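Local structure of 3-hydroxy-3-methylglutaryl-CoA lyase (Acinetobacter baumannii, 6NDS) at residues Arg80-Ile90 against Ala102-Val110; Cys259-Glu269 against Pro297-Asn306. The protein belongs to the HMGL-like lyase family of TIM-barrel enzymes and is seen here with coenzyme A and a zinc ion bound. All blocks are in the same frame, centred on the assembly; numbering follows the deposited sequence. Where two conformers were deposited one is given.

Contact 1: Arg80-Ile90 against Ala102-Val110; sequences RHKDIIYVGLI and ANANELNLV
Tyr86 and Asn105 lie side by side at the start of two neighbouring parallel strands of the TIM barrel, 85-90 and 106-110, which helix 93-101 joins in a beta-alpha-beta crossover. The amide of Asn105 is turned 54° from the phenol ring and brings OD1 to the ring edge at CD2. The same oxygen takes the backbone N-H of Tyr86 almost straight, N to OD1 2.9 Å, while Asn105 N returns a bond to Tyr86 O; side chain and backbone of one asparagine thus start the pairing before the regular ladder begins. That ladder runs through Gly88 N to Glu106 O (3.0 Å), Asn108 N to Gly88 O and Ile90 N to Asn108 O.

Val87, Leu89, Glu106 and Asn108 share one face of the sheet. Val87 CG1, anti to its own amide nitrogen (chi1 -179°), leans on Asn108 CB at 3.6 Å, and CG2 runs beside the extended Glu106 chain. Arg53 pairs with the Glu106 carboxylate, and Thr149 and Glu55 hold the Asn108 amide, all from adjoining strands. Leu89, whose side chain approaches the bound coenzyme A, crosses Val110 at about a right angle, CD1 to CG2 3.7 Å. On the other face Ile90 CG1 rests against Leu107 CG, and both side chains pack under helix 93-101.

Before the strands begin, the Arg80 guanidinium closes on the Schellman motif that ends helix 93-101: NH1 (2.9 Å) and NH2 (3.2 Å) both grip Asn103 O, which lies within 1° of the guanidinium plane.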
loop_
_atom_site.group_PDB
_atom_site.type_symbol
_atom_site.label_atom_id
_atom_site.label_comp_id
_atom_site.label_asym_id
_atom_site.label_seq_id
_atom_site.Cartn_x
_atom_site.Cartn_y
_atom_site.Cartn_z
ATOM N N ARG A 80 7.302 17.669 27.724
ATOM C CA ARG A 80 8.558 17.249 27.102
ATOM C C ARG A 80 9.029 15.951 27.752
ATOM O O ARG A 80 9.382 15.940 28.934
ATOM C CB ARG A 80 9.629 18.329 27.252
ATOM C CG ARG A 80 9.265 19.699 26.679
ATOM C CD ARG A 80 9.065 19.630 25.191
ATOM N NE ARG A 80 8.853 20.959 24.622
ATOM C CZ ARG A 80 9.770 21.648 23.944
ATOM N NH1 ARG A 80 10.982 21.146 23.746
ATOM N NH2 ARG A 80 9.472 22.847 23.462
ATOM N N HIS A 81 9.036 14.864 26.989
ATOM C CA HIS A 81 9.683 13.636 27.438
ATOM C C HIS A 81 11.177 13.756 27.184
ATOM O O HIS A 81 11.586 14.162 26.094
ATOM C CB HIS A 81 9.108 12.429 26.699
ATOM C CG HIS A 81 7.695 12.111 27.076
ATOM N ND1 HIS A 81 7.291 10.845 27.445
ATOM C CD2 HIS A 81 6.592 12.897 27.147
ATOM C CE1 HIS A 81 5.998 10.864 27.723
ATOM N NE2 HIS A 81 5.554 12.099 27.556
ATOM N N LYS A 82 11.993 13.402 28.184
ATOM C CA LYS A 82 13.426 13.679 28.086
ATOM C C LYS A 82 14.088 12.916 26.950
ATOM O O LYS A 82 15.122 13.352 26.433
ATOM C CB LYS A 82 14.133 13.338 29.394
ATOM C CG LYS A 82 13.879 14.312 30.514
ATOM C CD LYS A 82 14.776 14.001 31.704
ATOM C CE LYS A 82 14.447 14.913 32.868
ATOM N NZ LYS A 82 12.981 14.908 33.145
ATOM N N ASP A 83 13.529 11.777 26.559
ATOM C CA ASP A 83 14.202 10.948 25.566
ATOM C C ASP A 83 13.578 11.070 24.181
ATOM O O ASP A 83 13.821 10.223 23.314
ATOM C CB ASP A 83 14.243 9.496 26.042
ATOM C CG ASP A 83 15.262 9.288 27.155
ATOM O OD1 ASP A 83 16.432 9.687 26.970
ATOM O OD2 ASP A 83 14.892 8.754 28.221
ATOM N N ILE A 84 12.827 12.145 23.942
ATOM C CA ILE A 84 12.233 12.437 22.645
ATOM C C ILE A 84 12.787 13.764 22.142
ATOM O O ILE A 84 12.887 14.736 22.897
ATOM C CB ILE A 84 10.693 12.497 22.716
ATOM C CG1 ILE A 84 10.120 11.161 23.184
ATOM C CG2 ILE A 84 10.109 12.874 21.364
ATOM C CD1 ILE A 84 8.597 11.170 23.309
ATOM N N ILE A 85 13.145 13.799 20.867
ATOM C CA ILE A 85 13.541 15.027 20.185
ATOM C C ILE A 85 12.314 15.599 19.488
ATOM O O ILE A 85 11.755 14.972 18.579
ATOM C CB ILE A 85 14.683 14.756 19.192
ATOM C CG1 ILE A 85 15.926 14.281 19.945
ATOM C CG2 ILE A 85 14.980 15.987 18.338
ATOM C CD1 ILE A 85 16.920 13.570 19.050
ATOM N N TYR A 86 11.881 16.786 19.920
ATOM C CA TYR A 86 10.752 17.482 19.320
ATOM C C TYR A 86 11.275 18.416 18.234
ATOM O O TYR A 86 12.027 19.358 18.525
ATOM C CB TYR A 86 9.964 18.238 20.393
ATOM C CG TYR A 86 9.362 17.277 21.413
ATOM C CD1 TYR A 86 8.131 16.671 21.183
ATOM C CD2 TYR A 86 10.047 16.962 22.584
ATOM C CE1 TYR A 86 7.584 15.781 22.090
ATOM C CE2 TYR A 86 9.513 16.067 23.505
ATOM C CZ TYR A 86 8.281 15.487 23.252
ATOM O OH TYR A 86 7.750 14.601 24.145
ATOM N N VAL A 87 10.877 18.147 16.992
ATOM C CA VAL A 87 11.430 18.774 15.796
ATOM C C VAL A 87 10.463 19.841 15.308
ATOM O O VAL A 87 9.250 19.624 15.294
ATOM C CB VAL A 87 11.656 17.723 14.690
ATOM C CG1 VAL A 87 12.247 18.374 13.437
ATOM C CG2 VAL A 87 12.526 16.549 15.197
ATOM N N GLY A 88 10.998 20.987 14.885
ATOM C CA GLY A 88 10.194 21.982 14.194
ATOM C C GLY A 88 10.676 22.209 12.766
ATOM O O GLY A 88 11.885 22.312 12.530
ATOM N N LEU A 89 9.745 22.286 11.812
ATOM C CA LEU A 89 10.082 22.552 10.413
ATOM C C LEU A 89 10.316 24.043 10.201
ATOM O O LEU A 89 9.506 24.875 10.627
ATOM C CB LEU A 89 8.961 22.062 9.488
ATOM C CG LEU A 89 9.187 22.282 7.980
ATOM C CD1 LEU A 89 8.544 21.163 7.192
ATOM C CD2 LEU A 89 8.621 23.616 7.498
ATOM N N ILE A 90 11.388 24.360 9.474
ATOM C CA ILE A 90 11.915 25.716 9.336
ATOM C C ILE A 90 12.161 26.030 7.865
ATOM O O ILE A 90 12.790 25.220 7.166
ATOM C CB ILE A 90 13.215 25.868 10.143
ATOM C CG1 ILE A 90 12.975 25.517 11.613
ATOM C CG2 ILE A 90 13.769 27.270 9.997
ATOM C CD1 ILE A 90 11.877 26.332 12.246
ATOM N N ALA A 102 11.018 28.960 21.026
ATOM C CA ALA A 102 10.070 27.959 21.506
ATOM C C ALA A 102 10.752 26.689 22.003
ATOM O O ALA A 102 10.061 25.732 22.376
ATOM C CB ALA A 102 9.066 27.619 20.400
ATOM N N ASN A 103 12.084 26.662 22.019
ATOM C CA ASN A 103 12.863 25.521 22.499
ATOM C C ASN A 103 12.536 24.247 21.725
ATOM O O ASN A 103 12.413 23.160 22.299
ATOM C CB ASN A 103 12.681 25.299 24.004
ATOM C CG ASN A 103 13.688 24.310 24.561
ATOM O OD1 ASN A 103 14.825 24.240 24.087
ATOM N ND2 ASN A 103 13.268 23.520 25.544
ATOM N N ALA A 104 12.396 24.372 20.410
ATOM C CA ALA A 104 12.448 23.174 19.586
ATOM C C ALA A 104 13.793 22.486 19.803
ATOM O O ALA A 104 14.828 23.150 19.937
ATOM C CB ALA A 104 12.253 23.527 18.112
ATOM N N ASN A 105 13.776 21.151 19.909
ATOM C CA ASN A 105 15.025 20.432 20.147
ATOM C C ASN A 105 15.862 20.326 18.885
ATOM O O ASN A 105 17.087 20.163 18.965
ATOM C CB ASN A 105 14.776 19.011 20.656
ATOM C CG ASN A 105 14.012 18.960 21.971
ATOM O OD1 ASN A 105 13.180 18.070 22.166
ATOM N ND2 ASN A 105 14.301 19.893 22.889
ATOM N N GLU A 106 15.212 20.363 17.730
ATOM C CA GLU A 106 15.879 20.189 16.450
ATOM C C GLU A 106 15.146 21.013 15.405
ATOM O O GLU A 106 13.912 21.060 15.390
ATOM C CB GLU A 106 15.909 18.711 16.056
ATOM C CG GLU A 106 16.638 18.387 14.760
ATOM C CD GLU A 106 16.894 16.881 14.625
ATOM O OE1 GLU A 106 16.087 16.183 13.968
ATOM O OE2 GLU A 106 17.893 16.394 15.201
ATOM N N LEU A 107 15.915 21.679 14.554
ATOM C CA LEU A 107 15.378 22.483 13.470
ATOM C C LEU A 107 15.541 21.709 12.169
ATOM O O LEU A 107 16.668 21.383 11.779
ATOM C CB LEU A 107 16.100 23.830 13.396
ATOM C CG LEU A 107 15.580 24.954 14.303
ATOM C CD1 LEU A 107 15.446 24.545 15.752
ATOM C CD2 LEU A 107 16.494 26.176 14.159
ATOM N N ASN A 108 14.420 21.421 11.510
ATOM C CA ASN A 108 14.391 20.703 10.234
ATOM C C ASN A 108 14.290 21.727 9.107
ATOM O O ASN A 108 13.214 22.270 8.836
ATOM C CB ASN A 108 13.227 19.723 10.195
ATOM C CG ASN A 108 13.149 18.973 8.893
ATOM O OD1 ASN A 108 14.150 18.846 8.185
ATOM N ND2 ASN A 108 11.955 18.469 8.559
ATOM N N LEU A 109 15.426 21.991 8.463
ATOM C CA LEU A 109 15.485 22.905 7.329
ATOM C C LEU A 109 14.981 22.190 6.084
ATOM O O LEU A 109 15.297 21.024 5.863
ATOM C CB LEU A 109 16.921 23.382 7.093
ATOM C CG LEU A 109 17.842 23.694 8.278
ATOM C CD1 LEU A 109 19.128 24.349 7.792
ATOM C CD2 LEU A 109 17.164 24.580 9.284
ATOM N N VAL A 110 14.198 22.892 5.259
ATOM C CA VAL A 110 13.585 22.259 4.094
ATOM C C VAL A 110 13.763 23.123 2.852
ATOM O O VAL A 110 13.455 24.318 2.867
ATOM C CB VAL A 110 12.087 21.978 4.322
ATOM C CG1 VAL A 110 11.462 21.356 3.061
ATOM C CG2 VAL A 110 11.886 21.057 5.518
HETATM O O HOH W 1 12.517 19.270 25.289
#

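Contact 2: Cys259-Glu269 against Pro297-Asn306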
loop_
_atom_site.group_PDB
_atom_site.type_symbol
_atom_site.label_atom_id
_atom_site.label_comp_id
_atom_site.label_asym_id
_atom_site.label_seq_id
_atom_site.Cartn_x
_atom_site.Cartn_y
_atom_site.Cartn_z
ATOM N N CYS A 259 1.254 5.610 6.598
ATOM C CA CYS A 259 0.537 5.500 7.858
ATOM C C CYS A 259 1.402 4.840 8.930
ATOM O O CYS A 259 1.884 3.720 8.745
ATOM C CB CYS A 259 -0.724 4.680 7.611
ATOM S SG CYS A 259 -1.635 4.261 9.085
ATOM N N THR A 260 1.562 5.515 10.073
ATOM C CA THR A 260 2.462 5.012 11.112
ATOM C C THR A 260 2.065 3.617 11.571
ATOM O O THR A 260 2.916 2.732 11.684
ATOM C CB THR A 260 2.490 5.970 12.306
ATOM O OG1 THR A 260 2.757 7.286 11.826
ATOM C CG2 THR A 260 3.613 5.586 13.272
ATOM N N GLU A 261 0.781 3.399 11.867
ATOM C CA GLU A 261 0.431 2.085 12.399
ATOM C C GLU A 261 0.513 1.002 11.319
ATOM O O GLU A 261 0.805 -0.155 11.635
ATOM C CB GLU A 261 -0.947 2.124 13.071
ATOM C CG GLU A 261 -2.099 2.518 12.176
ATOM C CD GLU A 261 -2.409 4.014 12.174
ATOM O OE1 GLU A 261 -1.541 4.846 12.517
ATOM O OE2 GLU A 261 -3.538 4.354 11.788
ATOM N N ASP A 262 0.303 1.352 10.047
ATOM C CA ASP A 262 0.523 0.370 8.988
ATOM C C ASP A 262 2.011 0.042 8.849
ATOM O O ASP A 262 2.373 -1.120 8.633
ATOM C CB ASP A 262 -0.054 0.871 7.653
ATOM C CG ASP A 262 -1.582 1.036 7.675
ATOM O OD1 ASP A 262 -2.217 0.734 8.708
ATOM O OD2 ASP A 262 -2.158 1.478 6.647
ATOM N N LEU A 263 2.888 1.046 8.980
ATOM C CA LEU A 263 4.333 0.792 8.966
ATOM C C LEU A 263 4.761 -0.080 10.141
ATOM O O LEU A 263 5.503 -1.061 9.971
ATOM C CB LEU A 263 5.091 2.123 8.987
ATOM C CG LEU A 263 6.593 2.038 9.281
ATOM C CD1 LEU A 263 7.303 1.260 8.184
ATOM C CD2 LEU A 263 7.179 3.457 9.415
ATOM N N VAL A 264 4.300 0.256 11.347
ATOM C CA VAL A 264 4.688 -0.518 12.522
ATOM C C VAL A 264 4.135 -1.935 12.435
ATOM O O VAL A 264 4.813 -2.890 12.809
ATOM C CB VAL A 264 4.254 0.191 13.817
ATOM C CG1 VAL A 264 4.584 -0.676 15.067
ATOM C CG2 VAL A 264 4.941 1.556 13.931
ATOM N N ASN A 265 2.920 -2.105 11.905
ATOM C CA ASN A 265 2.398 -3.464 11.734
ATOM C C ASN A 265 3.254 -4.263 10.761
ATOM O O ASN A 265 3.539 -5.441 10.995
ATOM C CB ASN A 265 0.944 -3.428 11.245
ATOM C CG ASN A 265 0.374 -4.822 11.042
ATOM O OD1 ASN A 265 0.085 -5.539 12.011
ATOM N ND2 ASN A 265 0.233 -5.230 9.775
ATOM N N MET A 266 3.674 -3.638 9.657
ATOM C CA MET A 266 4.550 -4.326 8.714
ATOM C C MET A 266 5.819 -4.824 9.403
ATOM O O MET A 266 6.219 -5.988 9.241
ATOM C CB MET A 266 4.911 -3.386 7.561
ATOM C CG MET A 266 5.863 -4.064 6.571
ATOM S SD MET A 266 6.225 -3.109 5.081
ATOM C CE MET A 266 7.396 -1.898 5.697
ATOM N N CYS A 267 6.468 -3.945 10.174
ATOM C CA CYS A 267 7.667 -4.325 10.922
ATOM C C CYS A 267 7.375 -5.444 11.903
ATOM O O CYS A 267 8.145 -6.404 12.010
ATOM C CB CYS A 267 8.223 -3.117 11.671
ATOM S SG CYS A 267 8.897 -1.833 10.605
ATOM N N GLU A 268 6.270 -5.322 12.653
ATOM C CA GLU A 268 5.950 -6.302 13.682
ATOM C C GLU A 268 5.710 -7.684 13.076
ATOM O O GLU A 268 6.168 -8.699 13.614
ATOM C CB GLU A 268 4.737 -5.810 14.485
ATOM C CG GLU A 268 4.421 -6.639 15.706
ATOM C CD GLU A 268 4.003 -5.817 16.923
ATOM O OE1 GLU A 268 4.441 -4.648 17.083
ATOM O OE2 GLU A 268 3.258 -6.379 17.746
ATOM N N GLU A 269 5.027 -7.740 11.927
ATOM C CA GLU A 269 4.755 -9.022 11.282
ATOM C C GLU A 269 6.002 -9.628 10.641
ATOM O O GLU A 269 6.162 -10.853 10.639
ATOM C CB GLU A 269 3.649 -8.850 10.241
ATOM C CG GLU A 269 2.292 -8.569 10.870
ATOM C CD GLU A 269 1.854 -9.692 11.797
ATOM O OE1 GLU A 269 1.701 -10.835 11.316
ATOM O OE2 GLU A 269 1.696 -9.444 13.016
ATOM N N PRO A 297 -6.845 7.492 5.954
ATOM C CA PRO A 297 -6.368 6.327 5.167
ATOM C C PRO A 297 -5.438 5.423 5.966
ATOM O O PRO A 297 -4.227 5.322 5.717
ATOM C CB PRO A 297 -5.643 6.991 3.989
ATOM C CG PRO A 297 -5.768 8.464 4.168
ATOM C CD PRO A 297 -6.145 8.730 5.574
ATOM N N SER A 298 -5.996 4.771 6.972
ATOM C CA SER A 298 -5.271 3.788 7.775
ATOM C C SER A 298 -5.905 2.423 7.559
ATOM O O SER A 298 -7.080 2.237 7.887
ATOM C CB SER A 298 -5.323 4.139 9.259
ATOM O OG SER A 298 -4.834 3.051 10.035
ATOM N N GLN A 299 -5.123 1.464 7.056
ATOM C CA GLN A 299 -5.675 0.122 6.895
ATOM C C GLN A 299 -5.824 -0.571 8.245
ATOM O O GLN A 299 -6.821 -1.267 8.477
ATOM C CB GLN A 299 -4.803 -0.708 5.952
ATOM C CG GLN A 299 -4.753 -0.188 4.519
ATOM C CD GLN A 299 -6.101 -0.253 3.827
ATOM O OE1 GLN A 299 -6.462 -1.269 3.228
ATOM N NE2 GLN A 299 -6.855 0.830 3.905
ATOM N N LEU A 300 -4.858 -0.377 9.148
ATOM C CA LEU A 300 -4.925 -1.052 10.443
ATOM C C LEU A 300 -6.035 -0.486 11.319
ATOM O O LEU A 300 -6.650 -1.230 12.083
ATOM C CB LEU A 300 -3.577 -0.969 11.167
ATOM C CG LEU A 300 -2.590 -2.128 10.927
ATOM C CD1 LEU A 300 -3.018 -3.388 11.653
ATOM C CD2 LEU A 300 -2.419 -2.446 9.428
ATOM N N ALA A 301 -6.324 0.817 11.230
ATOM C CA ALA A 301 -7.429 1.334 12.035
ATOM C C ALA A 301 -8.756 0.742 11.579
ATOM O O ALA A 301 -9.651 0.508 12.399
ATOM C CB ALA A 301 -7.466 2.865 11.967
ATOM N N LYS A 302 -8.884 0.477 10.276
ATOM C CA LYS A 302 -10.109 -0.103 9.735
ATOM C C LYS A 302 -10.231 -1.579 10.086
ATOM O O LYS A 302 -11.301 -2.042 10.493
ATOM C CB LYS A 302 -10.155 0.056 8.214
ATOM C CG LYS A 302 -10.274 1.463 7.675
ATOM C CD LYS A 302 -9.830 1.493 6.208
ATOM C CE LYS A 302 -10.387 2.692 5.452
ATOM N NZ LYS A 302 -10.033 3.991 6.076
ATOM N N ALA A 303 -9.155 -2.343 9.902
ATOM C CA ALA A 303 -9.252 -3.796 9.934
ATOM C C ALA A 303 -8.819 -4.400 11.259
ATOM O O ALA A 303 -9.235 -5.526 11.572
ATOM C CB ALA A 303 -8.402 -4.406 8.811
ATOM N N GLY A 304 -8.011 -3.690 12.037
ATOM C CA GLY A 304 -7.350 -4.285 13.179
ATOM C C GLY A 304 -6.205 -5.177 12.737
ATOM O O GLY A 304 -6.054 -5.522 11.567
ATOM N N ARG A 305 -5.369 -5.552 13.700
ATOM C CA ARG A 305 -4.227 -6.410 13.405
ATOM C C ARG A 305 -4.678 -7.858 13.191
ATOM O O ARG A 305 -5.833 -8.224 13.437
ATOM C CB ARG A 305 -3.208 -6.333 14.533
ATOM C CG ARG A 305 -3.767 -6.830 15.856
ATOM C CD ARG A 305 -2.793 -6.530 16.983
ATOM N NE ARG A 305 -1.462 -7.012 16.631
ATOM C CZ ARG A 305 -0.353 -6.667 17.272
ATOM N NH1 ARG A 305 -0.425 -5.839 18.310
ATOM N NH2 ARG A 305 0.822 -7.151 16.871
ATOM N N ASN A 306 -3.733 -8.696 12.731
ATOM C CA ASN A 306 -4.040 -10.094 12.409
ATOM C C ASN A 306 -4.678 -10.827 13.580
ATOM O O ASN A 306 -5.555 -11.682 13.386
ATOM C CB ASN A 306 -2.763 -10.835 12.008
ATOM C CG ASN A 306 -2.350 -10.597 10.562
ATOM O OD1 ASN A 306 -2.722 -9.605 9.943
ATOM N ND2 ASN A 306 -1.565 -11.523 10.021
HETATM O O HOH W 2 -0.561 -7.925 8.823
HETATM O O HOH W 3 1.485 -6.970 14.121
HETATM O O HOH W 4 -1.125 -7.907 12.024
HETATM O O HOH W 5 -1.145 -9.164 14.695
#
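Asp262 turns its carboxylate to the first turn of helix 299-303 and takes two successive backbone amides, one on each oxygen. Leu300 N reaches OD1 at 2.9 Å, somewhat out of the carboxylate plane, and Gln299 N meets the syn lone pair of OD2 at 3.0 Å. A carboxylate's negative charge at this N-terminus would probably also suit the helix dipole. Ser298 is the N-cap: its OG, anti to the backbone nitrogen (chi1 169°), accepts from Ala301 N and donates to Glu261 OE2, 2.5 Å away.

Glu261 reaches Ser298 by a folded route. Its CG stands between the backbone N and the carbonyl carbon (chi1 60°) and the chain bends again at chi2, which brings the carboxylate back to the serine; Ser285 also bonds OE2, and Gly243 N bonds OE1. Between these polar groups Leu300 slides past Asp262 and crosses Asn265 at about a right angle, its CD1 3.7 Å from the amide carbon CG of Asn265.

Farther along, Arg305 bends at chi3 and offers NH2 to Glu268 OE2 (2.7 Å), which is met from above the carboxylate plane; Asp279 holds NH1 in a second salt bridge. Waters link Asn265 to Asn306: ND2 shares one with Asn306 OD1, while OD1 receives another that accepts from Asn306 N.

The two short helical segments run at 84° to each other, 8.8 Å apart at closest. Helix 260-270 packs its other sides on strand 17-20 and on helices 223-232 and 278-285, whereas 297-306 also meets the second subunit, whose Met190 and Arg220 bond Asn306 and Gly304.

How the contacts relate
Contact 1 belongs to the barrel wall and contact 2 to its periphery. Their centres are 26 Å apart and their nearest atoms about 13 Å, so they do not touch. They follow in series along the chain, contact 1 closing well before contact 2 opens. Strands 85-90 and 106-112 are neighbours in the parallel sheet, beside strand 53-58 on one side and 145-151 on the other; helix 260-270 comes after the last strand, 237-240, and covers strand 17-20. Contact 1 thus helps build the barrel next to the coenzyme A, whereas contact 2 joins the C-terminal part of the chain to helix 260-270 on the outside of the barrel, at the interface with the second subunit.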